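Local coordinates for protein acetylene hydratase (PDB 2E7Z) that hydrates acetylene to acetaldehyde, a non-redox reaction, using a tungsten bis(molybdopterin guanine dinucleotide) cofactor and carrying one [4Fe-4S] cluster, at residues Leu119-Asn124 with Ser335-His340; Lys348-Gly353 with Lys402-Lys407; Pro358-Thr363 with Ala386-Pro391; Gln433-Cys438 with Ala450-Pro455. All coordinates share one frame; numbering follows the deposited sequence. Where two conformers were deposited one is given.

Interaction 1 of 4, residues Leu119-Asn124 with Ser335-His340; sequences LRRFMN and SKIQMH
R121 reaches from helix 118-126 to the carbonyls where helix 334-337 gives way to a loop. Its CG stands anti to the backbone N (chi1 -174°) and the chain runs extended to NE; NH1 donates to I337 O at 2.9 Å, in the carbonyl plane and on a lone pair. A water joins NH1 to K336 O, and NE is bonded to H507 O. M339 SD sits 3.2 Å above one guanidinium face, offset toward the rim. A leucine in place of R121 would probably leave I337 O without this donor and M339 SD without the flat cation it rests on. N124, a short amide suited to the close approach, gives ND2 to Q338 O at 2.9 Å, from 38° above the carbonyl plane. R120 bends at chi2 and chi3: its CG touches Q338 NE2 at 3.6 Å, while H340 CE1 lies 4.0 Å above the centre of its guanidinium, edge toward face. Its NH1 and NH2 continue to A386 O and F387 O. H340 NE2 holds Q338 OE1 at 2.7 Å. Side-chain donors of one helix meeting carbonyls around the C-terminal turn of another, beside M339 with its positive phi, typify such helix-end junctions.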
# COMPACT_ATOMS: atom_id res chain seq x y z
N LEU A 119 -12.91 -12.90 2.88
CA LEU A 119 -12.38 -13.09 1.55
C LEU A 119 -11.33 -14.19 1.52
O LEU A 119 -11.44 -15.10 0.73
CB LEU A 119 -11.88 -11.74 0.99
CG LEU A 119 -11.35 -11.74 -0.45
CD1 LEU A 119 -9.90 -12.25 -0.63
CD2 LEU A 119 -12.31 -12.43 -1.46
N ARG A 120 -10.33 -14.10 2.39
CA ARG A 120 -9.34 -15.19 2.41
C ARG A 120 -9.99 -16.49 2.93
O ARG A 120 -9.59 -17.57 2.53
CB ARG A 120 -8.10 -14.86 3.24
CG ARG A 120 -7.28 -13.73 2.65
CD ARG A 120 -6.68 -14.01 1.27
NE ARG A 120 -5.65 -15.06 1.18
CZ ARG A 120 -4.35 -14.83 1.37
NH1 ARG A 120 -3.91 -13.65 1.81
NH2 ARG A 120 -3.51 -15.85 1.20
N ARG A 121 -11.01 -16.37 3.80
CA ARG A 121 -11.78 -17.53 4.23
C ARG A 121 -12.30 -18.29 3.02
O ARG A 121 -12.11 -19.51 2.87
CB ARG A 121 -12.88 -17.10 5.18
CG ARG A 121 -13.69 -18.22 5.82
CD ARG A 121 -14.74 -17.57 6.70
NE ARG A 121 -15.53 -18.53 7.48
CZ ARG A 121 -15.24 -18.92 8.73
NH1 ARG A 121 -14.15 -18.44 9.36
NH2 ARG A 121 -16.03 -19.80 9.36
N PHE A 122 -12.97 -17.57 2.13
CA PHE A 122 -13.49 -18.15 0.91
C PHE A 122 -12.39 -18.77 0.05
O PHE A 122 -12.52 -19.93 -0.39
CB PHE A 122 -14.22 -17.05 0.11
CG PHE A 122 -14.62 -17.45 -1.28
CD1 PHE A 122 -15.72 -18.29 -1.49
CD2 PHE A 122 -13.94 -16.97 -2.38
CE1 PHE A 122 -16.07 -18.70 -2.75
CE2 PHE A 122 -14.32 -17.34 -3.68
CZ PHE A 122 -15.38 -18.21 -3.85
N MET A 123 -11.31 -18.03 -0.17
CA MET A 123 -10.23 -18.56 -1.00
C MET A 123 -9.61 -19.81 -0.36
O MET A 123 -9.29 -20.76 -1.08
CB MET A 123 -9.14 -17.52 -1.22
CG MET A 123 -9.64 -16.33 -2.05
SD MET A 123 -8.26 -15.19 -2.43
CE MET A 123 -7.38 -16.16 -3.69
N ASN A 124 -9.46 -19.81 0.96
CA ASN A 124 -8.81 -20.93 1.66
C ASN A 124 -9.67 -22.17 1.65
O ASN A 124 -9.15 -23.27 1.54
CB ASN A 124 -8.41 -20.48 3.06
CG ASN A 124 -7.20 -19.54 3.02
OD1 ASN A 124 -6.42 -19.57 2.07
ND2 ASN A 124 -7.03 -18.72 4.06
N SER A 335 -7.38 -12.59 11.24
CA SER A 335 -6.56 -13.72 10.88
C SER A 335 -7.25 -15.04 11.15
O SER A 335 -7.06 -15.98 10.37
CB SER A 335 -5.25 -13.73 11.71
OG SER A 335 -4.50 -12.55 11.45
N LYS A 336 -8.02 -15.12 12.23
CA LYS A 336 -8.70 -16.37 12.59
C LYS A 336 -9.89 -16.61 11.66
O LYS A 336 -10.13 -17.73 11.22
CB LYS A 336 -9.13 -16.32 14.04
CG LYS A 336 -7.96 -16.13 15.00
CD LYS A 336 -8.32 -16.55 16.41
CE LYS A 336 -7.11 -17.12 17.13
NZ LYS A 336 -6.51 -18.25 16.39
N ILE A 337 -10.61 -15.53 11.32
CA ILE A 337 -11.74 -15.61 10.38
C ILE A 337 -11.24 -16.09 9.01
O ILE A 337 -11.92 -16.85 8.32
CB ILE A 337 -12.53 -14.26 10.31
CG1 ILE A 337 -13.17 -14.03 11.68
CG2 ILE A 337 -13.59 -14.29 9.20
CD1 ILE A 337 -13.74 -12.63 11.89
N GLN A 338 -10.04 -15.69 8.64
CA GLN A 338 -9.46 -16.06 7.33
C GLN A 338 -9.17 -17.57 7.16
O GLN A 338 -9.05 -18.03 6.04
CB GLN A 338 -8.20 -15.26 7.04
CG GLN A 338 -8.48 -13.79 6.85
CD GLN A 338 -7.24 -12.95 6.61
OE1 GLN A 338 -6.18 -13.25 7.19
NE2 GLN A 338 -7.35 -11.88 5.79
N MET A 339 -9.01 -18.32 8.26
CA MET A 339 -8.87 -19.80 8.20
C MET A 339 -7.74 -20.20 7.28
O MET A 339 -7.89 -21.13 6.48
CB MET A 339 -10.18 -20.43 7.72
CG MET A 339 -11.23 -20.41 8.78
SD MET A 339 -12.78 -21.20 8.26
CE MET A 339 -12.24 -22.84 7.75
N HIS A 340 -6.59 -19.54 7.44
CA HIS A 340 -5.37 -20.00 6.75
C HIS A 340 -4.99 -21.45 7.05
O HIS A 340 -4.43 -22.12 6.20
CB HIS A 340 -4.20 -19.09 7.09
CG HIS A 340 -4.43 -17.68 6.64
ND1 HIS A 340 -4.41 -17.31 5.32
CD2 HIS A 340 -4.70 -16.56 7.35
CE1 HIS A 340 -4.65 -16.01 5.23
NE2 HIS A 340 -4.82 -15.52 6.45
O HOH W 1 -9.74 -11.62 3.96
O HOH W 2 -12.77 -18.97 11.85

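Interaction 2 of 4, residues Lys348-Gly353 with Lys402-Lys407; sequences KKLQLG and KPYPVK
L352 and P403 are the points where the two backbones come nearest, yet their CA atoms stay 8.3 Å apart, so side chains must fill the distance. In 348-353 the chain leaves helix 345-350 and becomes extended at Q351 and L352; 402-407 is an irregular linker with a cis peptide before P403 and an extended Y404. The tyrosine CG lies between the backbone N and the carbonyl carbon (chi1 56°), and its ring reaches across to put OH 2.7 Å from L350 O, which lies at the ring edge and in its plane. N130 OD1 is a second polar partner of the hydroxyl. L352 meets Y404 tip to tip: CD2 rests over the ring face, 4.2 Å from the centroid, as a CH-pi contact. The same CD2 touches P403 CD at 3.7 Å, and CD1 meets V406 CG2 at 3.6 Å. Leucine suits this place because its two methyls divide the work, CD2 between P403 and the Y404 face, CD1 against V406, while A393, L394 and A397 of helix 391-400 also lie against it. The contact is chiefly apolar: one uncharged phenol meets L350 O near the helix end, with leucine and proline around it.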
# COMPACT_ATOMS: atom_id res chain seq x y z
N LYS A 348 -0.72 -24.17 -0.32
CA LYS A 348 0.17 -23.09 0.13
C LYS A 348 1.45 -23.07 -0.69
O LYS A 348 1.92 -22.01 -1.12
CB LYS A 348 0.48 -23.18 1.63
CG LYS A 348 -0.73 -23.00 2.54
CD LYS A 348 -0.28 -22.72 3.94
CE LYS A 348 -1.40 -22.32 4.87
NZ LYS A 348 -2.06 -23.53 5.45
N LYS A 349 2.03 -24.26 -0.87
CA LYS A 349 3.28 -24.36 -1.62
C LYS A 349 3.19 -23.88 -3.07
O LYS A 349 4.20 -23.43 -3.62
CB LYS A 349 3.83 -25.82 -1.53
CG LYS A 349 4.35 -26.20 -0.15
CD LYS A 349 4.76 -27.69 -0.10
CE LYS A 349 3.60 -28.57 0.39
NZ LYS A 349 3.81 -30.04 0.18
N LEU A 350 1.99 -23.92 -3.65
CA LEU A 350 1.80 -23.54 -5.05
C LEU A 350 1.72 -22.04 -5.21
O LEU A 350 1.76 -21.54 -6.35
CB LEU A 350 0.50 -24.10 -5.63
CG LEU A 350 0.44 -25.61 -5.93
CD1 LEU A 350 -0.96 -26.01 -6.39
CD2 LEU A 350 1.49 -26.02 -6.94
N GLN A 351 1.55 -21.31 -4.11
CA GLN A 351 1.33 -19.87 -4.20
C GLN A 351 2.29 -19.24 -5.18
O GLN A 351 3.50 -19.40 -5.06
CB GLN A 351 1.50 -19.24 -2.82
CG GLN A 351 1.01 -17.76 -2.79
CD GLN A 351 0.90 -17.29 -1.36
OE1 GLN A 351 1.84 -17.46 -0.57
NE2 GLN A 351 -0.23 -16.71 -1.00
N LEU A 352 1.78 -18.45 -6.13
CA LEU A 352 2.68 -17.94 -7.15
C LEU A 352 3.64 -16.94 -6.57
O LEU A 352 3.25 -16.04 -5.83
CB LEU A 352 1.84 -17.30 -8.26
CG LEU A 352 1.12 -18.38 -9.09
CD1 LEU A 352 -0.06 -17.83 -9.86
CD2 LEU A 352 2.07 -19.02 -10.07
N GLY A 353 4.92 -17.09 -6.91
CA GLY A 353 5.98 -16.38 -6.21
C GLY A 353 6.84 -17.29 -5.36
O GLY A 353 8.00 -16.97 -5.09
N LYS A 402 2.36 -20.40 -17.16
CA LYS A 402 3.50 -21.00 -16.43
C LYS A 402 3.72 -20.23 -15.14
O LYS A 402 3.62 -18.99 -15.14
CB LYS A 402 4.76 -20.97 -17.29
CG LYS A 402 4.68 -21.88 -18.52
CD LYS A 402 4.67 -23.35 -18.14
CE LYS A 402 4.59 -24.22 -19.40
NZ LYS A 402 3.88 -25.47 -19.12
N PRO A 403 4.04 -20.95 -14.05
CA PRO A 403 4.26 -22.42 -13.98
C PRO A 403 2.97 -23.23 -14.13
O PRO A 403 3.02 -24.44 -14.39
CB PRO A 403 4.83 -22.62 -12.57
CG PRO A 403 4.25 -21.46 -11.78
CD PRO A 403 4.25 -20.29 -12.75
N TYR A 404 1.82 -22.57 -13.97
CA TYR A 404 0.54 -23.21 -14.20
C TYR A 404 -0.48 -22.15 -14.52
O TYR A 404 -0.25 -20.96 -14.25
CB TYR A 404 0.09 -24.04 -12.99
CG TYR A 404 0.00 -23.30 -11.66
CD1 TYR A 404 -1.10 -22.50 -11.37
CD2 TYR A 404 1.00 -23.45 -10.70
CE1 TYR A 404 -1.20 -21.83 -10.16
CE2 TYR A 404 0.92 -22.79 -9.48
CZ TYR A 404 -0.20 -21.97 -9.23
OH TYR A 404 -0.34 -21.33 -8.01
N PRO A 405 -1.60 -22.57 -15.14
CA PRO A 405 -2.56 -21.54 -15.53
C PRO A 405 -3.35 -20.90 -14.41
O PRO A 405 -3.81 -21.57 -13.49
CB PRO A 405 -3.53 -22.29 -16.46
CG PRO A 405 -2.95 -23.62 -16.72
CD PRO A 405 -1.94 -23.90 -15.67
N VAL A 406 -3.53 -19.59 -14.52
CA VAL A 406 -4.52 -18.85 -13.73
C VAL A 406 -5.54 -18.35 -14.76
O VAL A 406 -5.15 -17.75 -15.77
CB VAL A 406 -3.88 -17.68 -12.98
CG1 VAL A 406 -4.95 -16.74 -12.39
CG2 VAL A 406 -2.96 -18.21 -11.90
N LYS A 407 -6.82 -18.67 -14.54
CA LYS A 407 -7.84 -18.49 -15.55
C LYS A 407 -9.07 -17.79 -15.04
O LYS A 407 -9.92 -17.44 -15.86
CB LYS A 407 -8.24 -19.86 -16.15
CG LYS A 407 -7.13 -20.43 -17.03
CD LYS A 407 -7.01 -19.68 -18.35
CE LYS A 407 -5.92 -20.31 -19.20
NZ LYS A 407 -5.87 -19.58 -20.47

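Interaction 3 of 4, residues Pro358-Thr363 with Ala386-Pro391; sequences PFLTYT and AFMANP
F387, with a positive phi (62°) unusual for a residue with a side chain, faces Y362, whose CG is set anti to its own carbonyl carbon (chi1 -73°). The tyrosine ring presents a face to F387 CB, which lies 3.6 Å from the centroid in a CH-pi contact. The two ring planes are nearly parallel, 4° apart, but slid so far that they barely overlap, their centroids 5.1 Å from each other. F387 CB makes the closest approach, and the near edge of its ring, CG above all, also touches Y362 CD1 and CE1.

Beside this pair, the backbone of M388 is held by a nearly straight bond from its N to L360 O, 2.9 Å long. A water also donates to L360 O and accepts from F387 N, so this one carbonyl serves both backbone amides, directly and through solvent. L360 and M388 run side by side, pointing the same way, with CD1 4.1 Å from CE. The M388 side chain lies about 8 Å from that of the cofactor-binding Y420 and about 13 Å from the tungsten. T361 turns OG1 into the crowded position, from which it donates to P358 O at 2.6 Å and, as N-cap, accepts weakly from T363 N; G364 N, further into the helix, also bonds to OG1. Threonine supplies both this hydroxyl and the methyl CG2, 3.6 Å from M388 O.

Y362 OH is bonded to H340 ND1, and its ring lies against R120 and N124 of helix 118-126. L360 meets N141 of helix 140-150, M388 packs on W131 of strand 131-132, and N390 caps helix 391-400 through A393 N.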
# COMPACT_ATOMS: atom_id res chain seq x y z
N PRO A 358 9.92 -16.04 -2.86
CA PRO A 358 9.11 -16.68 -1.82
C PRO A 358 8.91 -15.88 -0.52
O PRO A 358 8.03 -16.22 0.27
CB PRO A 358 9.90 -17.98 -1.53
CG PRO A 358 11.31 -17.62 -1.92
CD PRO A 358 11.14 -16.82 -3.15
N PHE A 359 9.73 -14.88 -0.26
CA PHE A 359 9.67 -14.18 1.05
C PHE A 359 8.23 -13.91 1.55
O PHE A 359 7.85 -14.31 2.64
CB PHE A 359 10.50 -12.90 0.99
CG PHE A 359 10.38 -12.01 2.22
CD1 PHE A 359 10.18 -12.56 3.48
CD2 PHE A 359 10.55 -10.65 2.10
CE1 PHE A 359 10.05 -11.74 4.61
CE2 PHE A 359 10.45 -9.82 3.23
CZ PHE A 359 10.19 -10.37 4.49
N LEU A 360 7.42 -13.24 0.74
CA LEU A 360 6.11 -12.78 1.21
C LEU A 360 4.98 -13.82 1.08
O LEU A 360 3.82 -13.56 1.46
CB LEU A 360 5.76 -11.45 0.53
CG LEU A 360 6.67 -10.26 0.90
CD1 LEU A 360 6.46 -9.05 -0.01
CD2 LEU A 360 6.56 -9.89 2.42
N THR A 361 5.33 -14.99 0.56
CA THR A 361 4.41 -16.12 0.47
C THR A 361 4.25 -16.83 1.80
O THR A 361 5.03 -16.60 2.73
CB THR A 361 4.83 -17.16 -0.59
OG1 THR A 361 6.00 -17.87 -0.10
CG2 THR A 361 5.10 -16.52 -1.97
N TYR A 362 3.26 -17.72 1.87
CA TYR A 362 3.18 -18.63 3.03
C TYR A 362 4.52 -19.28 3.33
O TYR A 362 4.90 -19.41 4.51
CB TYR A 362 2.19 -19.75 2.79
CG TYR A 362 0.74 -19.34 2.84
CD1 TYR A 362 0.11 -19.10 4.06
CD2 TYR A 362 -0.00 -19.26 1.66
CE1 TYR A 362 -1.24 -18.75 4.10
CE2 TYR A 362 -1.36 -18.88 1.68
CZ TYR A 362 -1.97 -18.65 2.91
OH TYR A 362 -3.29 -18.34 2.99
N THR A 363 5.21 -19.73 2.29
CA THR A 363 6.46 -20.48 2.52
C THR A 363 7.52 -19.56 3.12
O THR A 363 8.20 -19.91 4.09
CB THR A 363 6.99 -21.06 1.21
OG1 THR A 363 6.08 -22.06 0.77
CG2 THR A 363 8.40 -21.65 1.38
N ALA A 386 -0.87 -10.06 4.06
CA ALA A 386 0.11 -11.12 4.24
C ALA A 386 -0.25 -12.36 3.49
O ALA A 386 -1.41 -12.59 3.11
CB ALA A 386 0.27 -11.46 5.75
N PHE A 387 0.78 -13.18 3.30
CA PHE A 387 0.67 -14.50 2.65
C PHE A 387 0.20 -14.25 1.23
O PHE A 387 -0.93 -14.55 0.82
CB PHE A 387 -0.23 -15.47 3.43
CG PHE A 387 -0.02 -15.39 4.92
CD1 PHE A 387 1.25 -15.60 5.46
CD2 PHE A 387 -1.06 -15.12 5.80
CE1 PHE A 387 1.48 -15.51 6.83
CE2 PHE A 387 -0.83 -15.07 7.20
CZ PHE A 387 0.45 -15.26 7.70
N MET A 388 1.09 -13.63 0.47
CA MET A 388 0.70 -13.03 -0.81
C MET A 388 1.41 -13.63 -1.99
O MET A 388 2.63 -13.91 -1.97
CB MET A 388 1.00 -11.52 -0.79
CG MET A 388 0.46 -10.79 0.43
SD MET A 388 0.68 -8.99 0.34
CE MET A 388 2.41 -8.81 0.84
N ALA A 389 0.66 -13.76 -3.07
CA ALA A 389 1.26 -14.09 -4.35
C ALA A 389 2.05 -12.89 -4.85
O ALA A 389 1.63 -11.74 -4.71
CB ALA A 389 0.17 -14.47 -5.38
N ASN A 390 3.17 -13.16 -5.50
CA ASN A 390 3.97 -12.12 -6.10
C ASN A 390 3.23 -11.62 -7.35
O ASN A 390 2.83 -12.43 -8.18
CB ASN A 390 5.32 -12.68 -6.52
CG ASN A 390 6.20 -11.65 -7.19
OD1 ASN A 390 6.27 -11.64 -8.41
ND2 ASN A 390 6.88 -10.80 -6.40
N PRO A 391 2.99 -10.30 -7.49
CA PRO A 391 2.22 -9.85 -8.67
C PRO A 391 2.82 -10.22 -10.02
O PRO A 391 2.09 -10.60 -10.94
CB PRO A 391 2.19 -8.31 -8.49
CG PRO A 391 2.26 -8.17 -6.97
CD PRO A 391 3.30 -9.18 -6.60
O HOH W 3 3.33 -11.99 3.75

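Interaction 4 of 4, residues Gln433-Cys438 with Ala450-Pro455; sequences QDLVVC and ADYVLP
V436 and D451 satisfy each other twice where two neighbouring strands begin. V436 N donates to D451 OD2 at 2.8 Å, using the anti lone pair of the carboxylate, while D451 N donates back to V436 O, also at 2.8 Å. V436 O takes a second, weak bond from Y452 N at 3.3 Å. D451 OD2 also forms a salt bridge with R70 NH1, and a water bridges OD1 to D434 O, which K90 NZ also reaches. An alanine in place of D451 would probably leave V436 N without its acceptor and R70 NH1 without its carboxylate. Further along, C438 N donates almost straight to Y452 O at 2.9 Å, and L454 N to C438 O at 2.8 Å. This is parallel pairing in the mixed sheet, strand 452-455 lying between 435-440 and the antiparallel 63-65. The link between the two parallel strands contains no helix, and strand 435-440 ends at the cofactor-binding D440. On its other edge, L435 and V437 bond to K407, F409 and A411, in and just before strand 408-412. V437 and Y452 share one face of the sheet, C438 and V453 the other. L435 CD1 meets the Y452 ring edge, its CE1 3.9 Å away, and the tyrosine OH is bonded to E86 of helix 80-98. On the opposite face, the small C438 packs its CB 4.0 Å from A450 CB.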
# COMPACT_ATOMS: atom_id res chain seq x y z
N GLN A 433 -7.66 -14.63 -19.53
CA GLN A 433 -8.59 -15.17 -18.53
C GLN A 433 -9.85 -15.73 -19.15
O GLN A 433 -10.30 -15.24 -20.18
CB GLN A 433 -8.97 -14.09 -17.50
CG GLN A 433 -7.79 -13.55 -16.69
CD GLN A 433 -7.03 -14.71 -16.05
OE1 GLN A 433 -7.48 -15.26 -15.06
NE2 GLN A 433 -5.90 -15.09 -16.65
N ASP A 434 -10.38 -16.77 -18.51
CA ASP A 434 -11.70 -17.30 -18.87
C ASP A 434 -12.82 -16.59 -18.09
O ASP A 434 -13.95 -16.53 -18.57
CB ASP A 434 -11.75 -18.80 -18.60
CG ASP A 434 -10.88 -19.59 -19.54
OD1 ASP A 434 -10.68 -19.14 -20.69
OD2 ASP A 434 -10.43 -20.66 -19.12
N LEU A 435 -12.50 -16.02 -16.93
CA LEU A 435 -13.48 -15.30 -16.11
C LEU A 435 -12.81 -14.16 -15.40
O LEU A 435 -11.83 -14.38 -14.69
CB LEU A 435 -14.11 -16.23 -15.06
CG LEU A 435 -15.07 -15.59 -14.04
CD1 LEU A 435 -16.33 -15.03 -14.71
CD2 LEU A 435 -15.49 -16.60 -13.01
N VAL A 436 -13.34 -12.95 -15.57
CA VAL A 436 -12.87 -11.78 -14.82
C VAL A 436 -14.08 -11.11 -14.20
O VAL A 436 -15.09 -10.85 -14.89
CB VAL A 436 -12.12 -10.78 -15.72
CG1 VAL A 436 -11.75 -9.47 -15.00
CG2 VAL A 436 -10.92 -11.45 -16.35
N VAL A 437 -14.02 -10.89 -12.89
CA VAL A 437 -15.08 -10.18 -12.17
C VAL A 437 -14.47 -8.95 -11.53
O VAL A 437 -13.43 -9.04 -10.87
CB VAL A 437 -15.68 -11.08 -11.08
CG1 VAL A 437 -16.70 -10.31 -10.21
CG2 VAL A 437 -16.27 -12.38 -11.67
N CYS A 438 -15.08 -7.78 -11.74
CA CYS A 438 -14.59 -6.53 -11.18
C CYS A 438 -15.63 -5.93 -10.27
O CYS A 438 -16.72 -5.62 -10.77
CB CYS A 438 -14.13 -5.57 -12.28
SG CYS A 438 -13.47 -4.03 -11.63
N ALA A 450 -13.63 -6.92 -17.87
CA ALA A 450 -14.32 -7.93 -17.11
C ALA A 450 -15.41 -8.65 -17.89
O ALA A 450 -15.90 -8.13 -18.89
CB ALA A 450 -14.88 -7.34 -15.83
N ASP A 451 -15.79 -9.84 -17.41
CA ASP A 451 -17.04 -10.50 -17.83
C ASP A 451 -18.23 -9.92 -17.08
O ASP A 451 -19.35 -9.84 -17.61
CB ASP A 451 -16.95 -12.00 -17.60
CG ASP A 451 -15.90 -12.62 -18.47
OD1 ASP A 451 -16.14 -12.84 -19.68
OD2 ASP A 451 -14.81 -12.90 -17.96
N TYR A 452 -18.01 -9.53 -15.83
CA TYR A 452 -19.05 -9.00 -14.94
C TYR A 452 -18.48 -7.86 -14.13
O TYR A 452 -17.38 -8.02 -13.54
CB TYR A 452 -19.59 -10.07 -13.96
CG TYR A 452 -20.15 -11.28 -14.65
CD1 TYR A 452 -19.33 -12.35 -15.00
CD2 TYR A 452 -21.51 -11.33 -15.02
CE1 TYR A 452 -19.80 -13.45 -15.68
CE2 TYR A 452 -22.02 -12.41 -15.73
CZ TYR A 452 -21.15 -13.45 -16.06
OH TYR A 452 -21.64 -14.53 -16.77
N VAL A 453 -19.23 -6.75 -14.10
CA VAL A 453 -18.87 -5.64 -13.25
C VAL A 453 -19.95 -5.55 -12.19
O VAL A 453 -21.14 -5.49 -12.51
CB VAL A 453 -18.73 -4.34 -14.05
CG1 VAL A 453 -18.37 -3.15 -13.12
CG2 VAL A 453 -17.67 -4.51 -15.14
N LEU A 454 -19.54 -5.60 -10.93
CA LEU A 454 -20.47 -5.66 -9.81
C LEU A 454 -20.38 -4.39 -9.00
O LEU A 454 -19.30 -3.95 -8.70
CB LEU A 454 -20.21 -6.87 -8.92
CG LEU A 454 -20.30 -8.20 -9.66
CD1 LEU A 454 -19.95 -9.30 -8.67
CD2 LEU A 454 -21.70 -8.43 -10.20
N PRO A 455 -21.53 -3.75 -8.71
CA PRO A 455 -21.49 -2.47 -8.02
C PRO A 455 -21.23 -2.51 -6.53
O PRO A 455 -21.98 -3.12 -5.76
CB PRO A 455 -22.90 -1.92 -8.27
CG PRO A 455 -23.76 -3.14 -8.33
CD PRO A 455 -22.90 -4.17 -9.06
O HOH W 4 -15.36 -15.30 -20.69

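Overall arrangement
Starting from the N terminus, about 210 residues separate helix 118-126 from helix 334-337, where interaction 1 closes the longest loop. Interaction 2 then opens at 348-353 and closes at 402-407, with interaction 3 nested inside it; interaction 4 follows as a short loop between adjacent strands, and none of the loops cross. The first three contacts touch one another: K348 NZ reaches H340 O at 2.9 Å, R120 and H340 reach interaction 3, and Q351 OE1 binds Y362 N. K407 O accepts from D434 N, joining interaction 2 to the mixed sheet of interaction 4, whereas interactions 1 and 3 do not touch that strand pair. All eight segments belong to the molybdopterin oxidoreductase part of the chain.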